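Local coordinates for hypothetical protein yfcE (Escherichia coli, PDB 1SU1) that is of undefined role but belongs to the calcineurin-like phosphoesterase superfamily and binds two zinc ions close together, at residues A31-H35 against G150-L154; V81-N85 against L106-P110; Q123-L127 against L138-N142; N187-S191 against A202-N207. All blocks are in the same frame, centred on the assembly; numbering follows the deposited sequence.

Interaction 1: A31-H35 against G150-L154. With ZN (zinc ion), chain F; ZN (zinc ion), chain E.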
loop_
_atom_site.group_PDB
_atom_site.type_symbol
_atom_site.label_atom_id
_atom_site.label_comp_id
_atom_site.label_asym_id
_atom_site.label_seq_id
_atom_site.Cartn_x
_atom_site.Cartn_y
_atom_site.Cartn_z
ATOM N N ALA A 31 8.983 -23.067 2.456
ATOM C CA ALA A 31 7.652 -23.604 2.212
ATOM C C ALA A 31 6.889 -22.483 1.491
ATOM O O ALA A 31 6.984 -21.318 1.886
ATOM C CB ALA A 31 6.968 -23.942 3.530
ATOM N N SER A 32 6.132 -22.828 0.454
ATOM C CA SER A 32 5.384 -21.828 -0.291
ATOM C C SER A 32 4.013 -22.314 -0.757
ATOM O O SER A 32 3.788 -23.509 -0.923
ATOM C CB SER A 32 6.199 -21.361 -1.509
ATOM O OG SER A 32 5.523 -20.325 -2.212
ATOM N N ASP A 33 3.106 -21.362 -0.964
ATOM C CA ASP A 33 1.753 -21.626 -1.434
ATOM C C ASP A 33 1.047 -22.764 -0.670
ATOM O O ASP A 33 0.653 -23.790 -1.255
ATOM C CB ASP A 33 1.800 -21.919 -2.937
ATOM C CG ASP A 33 2.302 -20.711 -3.758
ATOM O OD1 ASP A 33 1.475 -19.872 -4.206
ATOM O OD2 ASP A 33 3.534 -20.584 -3.933
ATOM N N ILE A 34 0.901 -22.558 0.636
ATOM C CA ILE A 34 0.244 -23.488 1.542
ATOM C C ILE A 34 -1.259 -23.473 1.260
ATOM O O ILE A 34 -1.912 -24.522 1.239
ATOM C CB ILE A 34 0.510 -23.068 3.000
ATOM C CG1 ILE A 34 2.023 -23.044 3.251
ATOM C CG2 ILE A 34 -0.200 -24.018 3.970
ATOM C CD1 ILE A 34 2.426 -22.537 4.628
ATOM N N HIS A 35 -1.798 -22.275 1.039
ATOM C CA HIS A 35 -3.214 -22.103 0.725
ATOM C C HIS A 35 -4.206 -22.774 1.680
ATOM O O HIS A 35 -5.260 -23.252 1.256
ATOM C CB HIS A 35 -3.495 -22.590 -0.701
ATOM C CG HIS A 35 -2.939 -21.699 -1.772
ATOM N ND1 HIS A 35 -3.438 -20.437 -2.026
ATOM C CD2 HIS A 35 -1.953 -21.900 -2.677
ATOM C CE1 HIS A 35 -2.786 -19.904 -3.044
ATOM N NE2 HIS A 35 -1.881 -20.771 -3.457
ATOM N N GLY A 150 7.790 -18.054 -5.180
ATOM C CA GLY A 150 6.781 -19.104 -5.255
ATOM C C GLY A 150 5.742 -18.717 -6.298
ATOM O O GLY A 150 6.069 -18.512 -7.462
ATOM N N HIS A 151 4.482 -18.636 -5.893
ATOM C CA HIS A 151 3.396 -18.209 -6.777
ATOM C C HIS A 151 3.011 -19.030 -8.013
ATOM O O HIS A 151 1.816 -19.185 -8.297
ATOM C CB HIS A 151 3.640 -16.755 -7.232
ATOM C CG HIS A 151 2.447 -16.128 -7.885
ATOM N ND1 HIS A 151 1.240 -15.982 -7.238
ATOM C CD2 HIS A 151 2.267 -15.644 -9.136
ATOM C CE1 HIS A 151 0.363 -15.437 -8.063
ATOM N NE2 HIS A 151 0.959 -15.223 -9.221
ATOM N N THR A 152 3.984 -19.522 -8.774
ATOM C CA THR A 152 3.657 -20.303 -9.977
ATOM C C THR A 152 3.283 -21.758 -9.668
ATOM O O THR A 152 2.632 -22.426 -10.479
ATOM C CB THR A 152 4.837 -20.371 -10.965
ATOM O OG1 THR A 152 5.947 -21.032 -10.336
ATOM C CG2 THR A 152 5.256 -18.967 -11.398
ATOM N N HIS A 153 3.699 -22.242 -8.501
ATOM C CA HIS A 153 3.455 -23.628 -8.107
ATOM C C HIS A 153 4.255 -24.567 -9.016
ATOM O O HIS A 153 3.871 -25.719 -9.203
ATOM C CB HIS A 153 1.969 -23.996 -8.208
ATOM C CG HIS A 153 1.072 -23.163 -7.350
ATOM N ND1 HIS A 153 -0.246 -23.493 -7.117
ATOM C CD2 HIS A 153 1.287 -21.994 -6.701
ATOM C CE1 HIS A 153 -0.803 -22.563 -6.364
ATOM N NE2 HIS A 153 0.106 -21.643 -6.099
ATOM N N LEU A 154 5.337 -24.055 -9.605
ATOM C CA LEU A 154 6.199 -24.851 -10.465
ATOM C C LEU A 154 7.612 -24.767 -9.902
ATOM O O LEU A 154 8.199 -23.692 -9.838
ATOM C CB LEU A 154 6.157 -24.344 -11.912
ATOM C CG LEU A 154 4.862 -24.608 -12.701
ATOM C CD1 LEU A 154 4.979 -24.040 -14.113
ATOM C CD2 LEU A 154 4.594 -26.110 -12.774
HETATM ZN ZN ZN F . -0.316 -19.922 -4.777
HETATM ZN ZN ZN E . 0.285 -16.577 -5.310
HETATM O O HOH W 1 5.458 -21.792 -6.306
#
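Asp33 and His153 meet because each turns its CG away from its own carbonyl carbon (both chi1 near -60°), which carries the carboxylate and the imidazole to one zinc ion. Asp33 OD1 binds that zinc at 1.9 Å, NE2 of His35 and NE2 of His153 each bind it at 2.2 Å, and a further ligand atom comes from outside the two segments. His35 ND1 is hydrogen-bonded to Asn64 O. The two rings come from opposite directions and meet rim to rim, their planes 60° apart. The close approach of Asp33 OD1 to His153 NE2 is thus shared metal binding. The other oxygen, Asp33 OD2, takes the backbone N-H of His151 on its syn side (N to OD2 2.9 Å) and the hydroxyl of Ser32 from above the carboxylate plane (OG to OD2 2.6 Å), so both ends of the carboxylate are fixed. A water joins Asp33 OD2 to His153 N. The His151 side chain points away from 31-35, and its ND1 binds the second zinc at 2.2 Å with Asp61, Asn97 and His129. This is the two-metal centre of the calcineurin-like phosphoesterase fold, built on loops: 31-35 leads from strand 27-31 toward helix 38-51, and the other segment links strands 146-148 and 156-160.

Interaction 2: V81-N85 against L106-P110; sequences VERLN and LLHFP. Unlike the reference sequence in segment 81-85: Val81 (reference Ala).
Asn85 OD1 accepts the backbone N-H of His108 in a short, nearly straight bond (N to OD1 2.6 Å, 165° at the hydrogen), the donor lying 31° out of the carbonyl plane. The other end of the same amide gives an equally straight bond, Asn85 ND2 to Leu106 O at 3.1 Å, with the acceptor almost in the amide plane. With one bond at each end the amide cannot easily flip, and it ties the C-terminal part of helix 77-85 to the chain where it leaves helix 101-106, Leu107 being the first residue with non-helical backbone angles. His108, its CG anti to the carbonyl carbon, lays its ring over this amide: the planes are 17° apart, and Asn85 ND2 sits 3.5 Å above the ring plane, over the centre. A water bridges Asn85 O and His108 ND1 beside the stack. One turn back on the helix the contact becomes apolar. Val81 CG1, of a residue that differs from the reference sequence, approaches Leu106 CB at 3.9 Å, the two side chains crossing at about a right angle. Leu107 CD2 reaches in between Val81 and Leu84, and Leu84 CB meets the edge of the Phe109 ring at CE1 (4.1 Å). Leu84 also rests on Thr41 and Leu45 of helix 38-51, Phe109 packs on strand 91-93, and Leu106 touches Pro67 of a second subunit, so the contact fastens two short helices beside the edge of the six-stranded sheet.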
loop_
_atom_site.group_PDB
_atom_site.type_symbol
_atom_site.label_atom_id
_atom_site.label_comp_id
_atom_site.label_asym_id
_atom_site.label_seq_id
_atom_site.Cartn_x
_atom_site.Cartn_y
_atom_site.Cartn_z
ATOM N N VAL A 81 -3.582 -22.055 11.301
ATOM C CA VAL A 81 -3.152 -20.907 12.100
ATOM C C VAL A 81 -2.563 -21.329 13.446
ATOM O O VAL A 81 -1.463 -20.903 13.814
ATOM C CB VAL A 81 -4.336 -19.930 12.355
ATOM C CG1 VAL A 81 -3.932 -18.860 13.348
ATOM C CG2 VAL A 81 -4.774 -19.305 11.051
ATOM N N GLU A 82 -3.312 -22.140 14.188
ATOM C CA GLU A 82 -2.864 -22.635 15.492
ATOM C C GLU A 82 -1.510 -23.324 15.363
ATOM O O GLU A 82 -0.613 -23.120 16.185
ATOM C CB GLU A 82 -3.864 -23.652 16.065
ATOM C CG GLU A 82 -5.041 -23.073 16.819
ATOM C CD GLU A 82 -6.071 -24.145 17.194
ATOM O OE1 GLU A 82 -5.661 -25.211 17.714
ATOM O OE2 GLU A 82 -7.288 -23.918 16.974
ATOM N N ARG A 83 -1.372 -24.147 14.327
ATOM C CA ARG A 83 -0.136 -24.891 14.105
ATOM C C ARG A 83 1.061 -24.019 13.717
ATOM O O ARG A 83 2.167 -24.210 14.234
ATOM C CB ARG A 83 -0.371 -25.974 13.051
ATOM C CG ARG A 83 -1.257 -27.140 13.536
ATOM C CD ARG A 83 -0.562 -27.959 14.629
ATOM N NE ARG A 83 -1.101 -29.314 14.746
ATOM C CZ ARG A 83 -2.155 -29.653 15.484
ATOM N NH1 ARG A 83 -2.802 -28.737 16.191
ATOM N NH2 ARG A 83 -2.570 -30.913 15.513
ATOM N N LEU A 84 0.863 -23.055 12.818
ATOM C CA LEU A 84 1.984 -22.195 12.444
ATOM C C LEU A 84 2.430 -21.318 13.616
ATOM O O LEU A 84 3.617 -21.036 13.767
ATOM C CB LEU A 84 1.626 -21.327 11.230
ATOM C CG LEU A 84 1.473 -22.084 9.905
ATOM C CD1 LEU A 84 1.014 -21.143 8.813
ATOM C CD2 LEU A 84 2.804 -22.737 9.532
ATOM N N ASN A 85 1.496 -20.917 14.472
ATOM C CA ASN A 85 1.858 -20.078 15.611
ATOM C C ASN A 85 2.723 -20.750 16.669
ATOM O O ASN A 85 3.384 -20.066 17.464
ATOM C CB ASN A 85 0.602 -19.482 16.262
ATOM C CG ASN A 85 0.036 -18.310 15.451
ATOM O OD1 ASN A 85 0.767 -17.662 14.696
ATOM N ND2 ASN A 85 -1.254 -18.039 15.606
ATOM N N LEU A 106 -4.378 -13.061 12.538
ATOM C CA LEU A 106 -4.442 -14.417 13.086
ATOM C C LEU A 106 -3.056 -15.000 13.365
ATOM O O LEU A 106 -2.833 -15.597 14.417
ATOM C CB LEU A 106 -5.203 -15.342 12.131
ATOM C CG LEU A 106 -6.718 -15.146 12.046
ATOM C CD1 LEU A 106 -7.321 -16.169 11.096
ATOM C CD2 LEU A 106 -7.331 -15.292 13.427
ATOM N N LEU A 107 -2.131 -14.802 12.427
ATOM C CA LEU A 107 -0.767 -15.308 12.543
ATOM C C LEU A 107 0.128 -14.424 13.414
ATOM O O LEU A 107 0.108 -13.195 13.303
ATOM C CB LEU A 107 -0.171 -15.472 11.141
ATOM C CG LEU A 107 -1.003 -16.392 10.236
ATOM C CD1 LEU A 107 -0.532 -16.275 8.784
ATOM C CD2 LEU A 107 -0.867 -17.840 10.728
ATOM N N HIS A 108 0.923 -15.059 14.275
ATOM C CA HIS A 108 1.791 -14.341 15.200
ATOM C C HIS A 108 3.202 -14.012 14.742
ATOM O O HIS A 108 4.108 -13.857 15.562
ATOM C CB HIS A 108 1.846 -15.084 16.529
ATOM C CG HIS A 108 0.511 -15.211 17.192
ATOM N ND1 HIS A 108 0.323 -15.917 18.359
ATOM C CD2 HIS A 108 -0.702 -14.720 16.847
ATOM C CE1 HIS A 108 -0.952 -15.856 18.707
ATOM N NE2 HIS A 108 -1.595 -15.136 17.806
ATOM N N PHE A 109 3.391 -13.918 13.434
ATOM C CA PHE A 109 4.680 -13.543 12.874
ATOM C C PHE A 109 4.360 -12.595 11.708
ATOM O O PHE A 109 3.285 -12.679 11.110
ATOM C CB PHE A 109 5.477 -14.778 12.399
ATOM C CG PHE A 109 4.713 -15.698 11.486
ATOM C CD1 PHE A 109 3.899 -16.700 12.004
ATOM C CD2 PHE A 109 4.794 -15.549 10.109
ATOM C CE1 PHE A 109 3.195 -17.550 11.163
ATOM C CE2 PHE A 109 4.089 -16.398 9.257
ATOM C CZ PHE A 109 3.285 -17.393 9.787
ATOM N N PRO A 110 5.280 -11.670 11.388
ATOM C CA PRO A 110 5.111 -10.687 10.302
ATOM C C PRO A 110 4.995 -11.293 8.906
ATOM O O PRO A 110 5.910 -11.971 8.448
ATOM C CB PRO A 110 6.365 -9.811 10.414
ATOM C CG PRO A 110 6.836 -10.025 11.831
ATOM C CD PRO A 110 6.574 -11.484 12.068
HETATM O O HOH W 2 2.625 -17.827 19.130
#

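Interaction 3: Q123-L127 against L138-N142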
loop_
_atom_site.group_PDB
_atom_site.type_symbol
_atom_site.label_atom_id
_atom_site.label_comp_id
_atom_site.label_asym_id
_atom_site.label_seq_id
_atom_site.Cartn_x
_atom_site.Cartn_y
_atom_site.Cartn_z
ATOM N N GLN A 123 27.233 -13.592 -1.857
ATOM C CA GLN A 123 25.981 -13.690 -2.593
ATOM C C GLN A 123 24.783 -13.202 -1.819
ATOM O O GLN A 123 24.775 -13.194 -0.592
ATOM C CB GLN A 123 25.717 -15.129 -3.010
ATOM C CG GLN A 123 26.632 -15.660 -4.063
ATOM C CD GLN A 123 26.486 -17.152 -4.189
ATOM O OE1 GLN A 123 26.970 -17.904 -3.348
ATOM N NE2 GLN A 123 25.794 -17.593 -5.227
ATOM N N ARG A 124 23.744 -12.865 -2.569
ATOM C CA ARG A 124 22.519 -12.344 -2.009
ATOM C C ARG A 124 21.275 -13.131 -2.449
ATOM O O ARG A 124 21.111 -13.427 -3.633
ATOM C CB ARG A 124 22.432 -10.888 -2.445
ATOM C CG ARG A 124 21.157 -10.172 -2.166
ATOM C CD ARG A 124 21.400 -8.708 -2.465
ATOM N NE ARG A 124 20.175 -7.941 -2.408
ATOM C CZ ARG A 124 19.721 -7.209 -3.409
ATOM N NH1 ARG A 124 20.398 -7.144 -4.543
ATOM N NH2 ARG A 124 18.583 -6.559 -3.277
ATOM N N LEU A 125 20.411 -13.476 -1.494
ATOM C CA LEU A 125 19.166 -14.184 -1.807
ATOM C C LEU A 125 18.009 -13.198 -1.674
ATOM O O LEU A 125 17.787 -12.648 -0.601
ATOM C CB LEU A 125 18.917 -15.354 -0.838
ATOM C CG LEU A 125 19.917 -16.510 -0.683
ATOM C CD1 LEU A 125 19.244 -17.631 0.113
ATOM C CD2 LEU A 125 20.341 -17.026 -2.027
ATOM N N PHE A 126 17.268 -12.995 -2.758
ATOM C CA PHE A 126 16.131 -12.087 -2.761
ATOM C C PHE A 126 14.825 -12.878 -2.619
ATOM O O PHE A 126 14.374 -13.500 -3.575
ATOM C CB PHE A 126 16.116 -11.278 -4.074
ATOM C CG PHE A 126 15.119 -10.137 -4.086
ATOM C CD1 PHE A 126 15.504 -8.849 -3.710
ATOM C CD2 PHE A 126 13.802 -10.352 -4.471
ATOM C CE1 PHE A 126 14.593 -7.797 -3.717
ATOM C CE2 PHE A 126 12.876 -9.301 -4.483
ATOM C CZ PHE A 126 13.274 -8.022 -4.106
ATOM N N LEU A 127 14.207 -12.809 -1.441
ATOM C CA LEU A 127 12.956 -13.523 -1.147
ATOM C C LEU A 127 11.681 -12.712 -1.433
ATOM O O LEU A 127 11.458 -11.662 -0.825
ATOM C CB LEU A 127 12.931 -13.959 0.335
ATOM C CG LEU A 127 14.232 -14.454 0.983
ATOM C CD1 LEU A 127 13.997 -14.663 2.471
ATOM C CD2 LEU A 127 14.699 -15.757 0.323
ATOM N N LEU A 138 12.177 -9.086 -13.127
ATOM C CA LEU A 138 13.328 -9.217 -12.253
ATOM C C LEU A 138 13.752 -8.006 -11.439
ATOM O O LEU A 138 13.763 -6.881 -11.929
ATOM C CB LEU A 138 14.531 -9.685 -13.077
ATOM C CG LEU A 138 14.360 -11.000 -13.845
ATOM C CD1 LEU A 138 15.602 -11.287 -14.692
ATOM C CD2 LEU A 138 14.120 -12.122 -12.855
ATOM N N PRO A 139 14.085 -8.226 -10.161
ATOM C CA PRO A 139 14.528 -7.132 -9.302
ATOM C C PRO A 139 15.953 -6.891 -9.783
ATOM O O PRO A 139 16.501 -7.717 -10.510
ATOM C CB PRO A 139 14.520 -7.759 -7.912
ATOM C CG PRO A 139 13.482 -8.811 -8.010
ATOM C CD PRO A 139 13.765 -9.414 -9.355
ATOM N N ALA A 140 16.559 -5.777 -9.400
ATOM C CA ALA A 140 17.928 -5.521 -9.820
ATOM C C ALA A 140 18.815 -6.386 -8.935
ATOM O O ALA A 140 18.763 -6.290 -7.715
ATOM C CB ALA A 140 18.270 -4.039 -9.642
ATOM N N LEU A 141 19.629 -7.236 -9.545
ATOM C CA LEU A 141 20.501 -8.119 -8.773
ATOM C C LEU A 141 21.885 -8.216 -9.385
ATOM O O LEU A 141 22.065 -7.976 -10.575
ATOM C CB LEU A 141 19.881 -9.532 -8.676
ATOM C CG LEU A 141 18.524 -9.640 -7.973
ATOM C CD1 LEU A 141 17.931 -11.033 -8.182
ATOM C CD2 LEU A 141 18.699 -9.349 -6.494
ATOM N N ASN A 142 22.858 -8.586 -8.563
ATOM C CA ASN A 142 24.231 -8.732 -9.018
ATOM C C ASN A 142 24.438 -10.138 -9.569
ATOM O O ASN A 142 23.584 -11.007 -9.399
ATOM C CB ASN A 142 25.196 -8.499 -7.862
ATOM C CG ASN A 142 26.587 -8.146 -8.334
ATOM O OD1 ASN A 142 27.531 -8.122 -7.550
ATOM N ND2 ASN A 142 26.718 -7.856 -9.625
#
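Pro139 lies over one face of the Phe126 ring, its CG 3.6 Å above the plane and displaced toward the rim. The nearest pair is Pro139 CG and Phe126 CE2, and the line from CG to the ring centroid (4.0 Å) stands 26° off the normal, a CH-pi contact. With CG anti to the backbone N (chi1 -170°), Phe126 projects its ring from the strand to the proline. Leu141 comes in beside it through one branch, CD2, which touches Phe126 CB at 4.0 Å and also lies over a face of the Arg124 guanidinium, 3.4 Å from NH1. Strand 124-128 is next to strand 115-119, outermost within this chain, in the five-stranded mixed sheet of this calcineurin-like phosphoesterase domain, and 138-142 belongs to the connection that leads on to the parallel strand 146-148. Alternate residues Arg124 and Phe126 point to that connection, whereas Leu125 faces away from it. The arginine chain is extended from CG to NE and crosses Leu141 at about a right angle; its NE is held by Gln117 on strand 115-119. Ala140 O stands at the guanidinium edge, 3.7 Å from Arg124 NH1. His89 and His108 of a third subunit pack on Arg124 and on Ala140 respectively.

Interaction 4: N187-S191 against A202-N207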
loop_
_atom_site.group_PDB
_atom_site.type_symbol
_atom_site.label_atom_id
_atom_site.label_comp_id
_atom_site.label_asym_id
_atom_site.label_seq_id
_atom_site.Cartn_x
_atom_site.Cartn_y
_atom_site.Cartn_z
ATOM N N ASN A 187 23.906 -24.473 3.167
ATOM C CA ASN A 187 25.148 -23.753 2.938
ATOM C C ASN A 187 25.298 -23.227 1.508
ATOM O O ASN A 187 25.099 -22.033 1.277
ATOM C CB ASN A 187 26.333 -24.635 3.334
ATOM C CG ASN A 187 26.226 -25.128 4.772
ATOM O OD1 ASN A 187 25.967 -24.346 5.690
ATOM N ND2 ASN A 187 26.422 -26.427 4.972
ATOM N N ASP A 188 25.628 -24.093 0.549
ATOM C CA ASP A 188 25.793 -23.641 -0.832
ATOM C C ASP A 188 24.948 -24.338 -1.897
ATOM O O ASP A 188 25.203 -24.174 -3.091
ATOM C CB ASP A 188 27.262 -23.719 -1.246
ATOM C CG ASP A 188 27.823 -25.133 -1.149
ATOM O OD1 ASP A 188 27.080 -26.095 -1.461
ATOM O OD2 ASP A 188 29.010 -25.284 -0.773
ATOM N N VAL A 189 23.946 -25.108 -1.484
ATOM C CA VAL A 189 23.085 -25.779 -2.455
ATOM C C VAL A 189 21.621 -25.551 -2.121
ATOM O O VAL A 189 21.235 -25.577 -0.956
ATOM C CB VAL A 189 23.355 -27.319 -2.514
ATOM C CG1 VAL A 189 22.400 -27.974 -3.514
ATOM C CG2 VAL A 189 24.806 -27.590 -2.924
ATOM N N LEU A 190 20.818 -25.297 -3.151
ATOM C CA LEU A 190 19.389 -25.084 -2.973
ATOM C C LEU A 190 18.667 -26.278 -3.594
ATOM O O LEU A 190 18.864 -26.578 -4.772
ATOM C CB LEU A 190 18.945 -23.795 -3.671
ATOM C CG LEU A 190 19.264 -22.474 -2.958
ATOM C CD1 LEU A 190 19.150 -21.320 -3.944
ATOM C CD2 LEU A 190 18.310 -22.291 -1.784
ATOM N N SER A 191 17.807 -26.931 -2.817
ATOM C CA SER A 191 17.097 -28.117 -3.311
ATOM C C SER A 191 15.581 -28.095 -3.173
ATOM O O SER A 191 15.045 -27.667 -2.149
ATOM C CB SER A 191 17.603 -29.375 -2.579
ATOM O OG SER A 191 19.008 -29.534 -2.694
ATOM N N ALA A 202 14.726 -31.207 -7.760
ATOM C CA ALA A 202 15.631 -30.308 -8.480
ATOM C C ALA A 202 16.581 -29.662 -7.490
ATOM O O ALA A 202 16.232 -29.472 -6.326
ATOM C CB ALA A 202 14.829 -29.240 -9.204
ATOM N N GLN A 203 17.790 -29.344 -7.933
ATOM C CA GLN A 203 18.747 -28.701 -7.046
ATOM C C GLN A 203 19.814 -27.951 -7.846
ATOM O O GLN A 203 20.108 -28.293 -8.998
ATOM C CB GLN A 203 19.392 -29.733 -6.099
ATOM C CG GLN A 203 20.071 -30.897 -6.795
ATOM C CD GLN A 203 20.642 -31.956 -5.827
ATOM O OE1 GLN A 203 21.302 -32.896 -6.259
ATOM N NE2 GLN A 203 20.399 -31.791 -4.525
ATOM N N VAL A 204 20.383 -26.913 -7.239
ATOM C CA VAL A 204 21.405 -26.130 -7.919
ATOM C C VAL A 204 22.440 -25.678 -6.911
ATOM O O VAL A 204 22.110 -25.363 -5.763
ATOM C CB VAL A 204 20.773 -24.890 -8.642
ATOM C CG1 VAL A 204 20.127 -23.951 -7.622
ATOM C CG2 VAL A 204 21.829 -24.156 -9.462
ATOM N N ALA A 205 23.700 -25.688 -7.328
ATOM C CA ALA A 205 24.784 -25.245 -6.458
ATOM C C ALA A 205 25.059 -23.796 -6.853
ATOM O O ALA A 205 25.244 -23.489 -8.030
ATOM C CB ALA A 205 26.031 -26.084 -6.680
ATOM N N ILE A 206 25.094 -22.911 -5.870
ATOM C CA ILE A 206 25.325 -21.502 -6.149
ATOM C C ILE A 206 26.753 -21.017 -5.876
ATOM O O ILE A 206 26.987 -19.822 -5.760
ATOM C CB ILE A 206 24.342 -20.621 -5.346
ATOM C CG1 ILE A 206 24.554 -20.823 -3.842
ATOM C CG2 ILE A 206 22.901 -20.965 -5.739
ATOM C CD1 ILE A 206 23.618 -20.006 -2.964
ATOM N N ASN A 207 27.715 -21.927 -5.790
ATOM C CA ASN A 207 29.107 -21.557 -5.532
ATOM C C ASN A 207 29.627 -20.667 -6.639
ATOM O O ASN A 207 29.342 -20.891 -7.812
ATOM C CB ASN A 207 29.974 -22.811 -5.470
ATOM C CG ASN A 207 29.518 -23.787 -4.404
ATOM O OD1 ASN A 207 30.151 -23.897 -3.349
ATOM N ND2 ASN A 207 28.444 -24.530 -4.685
#
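Leu190 and Val204 form the hydrogen-bonded pair at the tight centre of this antiparallel hairpin. Leu190 N gives a bond to Val204 O that is nearly straight (2.9 Å, 172° at the hydrogen), and Val204 N returns one to Leu190 O at 2.9 Å. Ile206 N adds a third bond, to Asp188 O at 3.1 Å, just beyond the end of the paired strands. The side chains of Leu190 and Val204 share one face of the sheet, CB of Leu190 lying 4.1 Å from CG1 of Val204, and Leu190 CD1 extends to Ile206 CG2. The other face is more open at Gln203 and Ala205, although Ser191 on it is buried. There Val189 CG2 and Ala205 CB stand 4.2 Å apart in a non-hydrogen-bonded pair, and Gln203, extended beyond CG, sends its NE2 to Ser191 OG at 3.2 Å with the hydroxyl oxygen close to the amide plane. Asp188 and Asn207 meet beyond the last backbone bond, their flat groups 58° apart. Strand 189-194 pairs on its other side with strand 181-186, and strand 200-205 is one of the two outermost strands of the six-stranded sheet within the chain; the Leu190 face packs on Val146, Phe164, Phe166 and Ala157 of the second sheet.

How the interactions relate
Interaction 1 is the buried centre, where loops at strand ends from both sheets meet at the metals; its chemistry is coordination and charge. The others lie about 18 to 19 Å from it between centres: interaction 3 is still buried, interactions 2 and 4 only partly. Interactions 2 and 3 fall within the chain loop that interaction 1 closes; the one joins helix ends through an amide and apolar side chains, the other lays a loop on a strand without hydrogen bonds. Both reach other subunits. Interaction 4 is regular backbone pairing at a sheet edge, on the opposite side of the chain's centre from interaction 2. Interactions 3 and 4 touch through a weak hydrogen bond between Gln123 and Ile206.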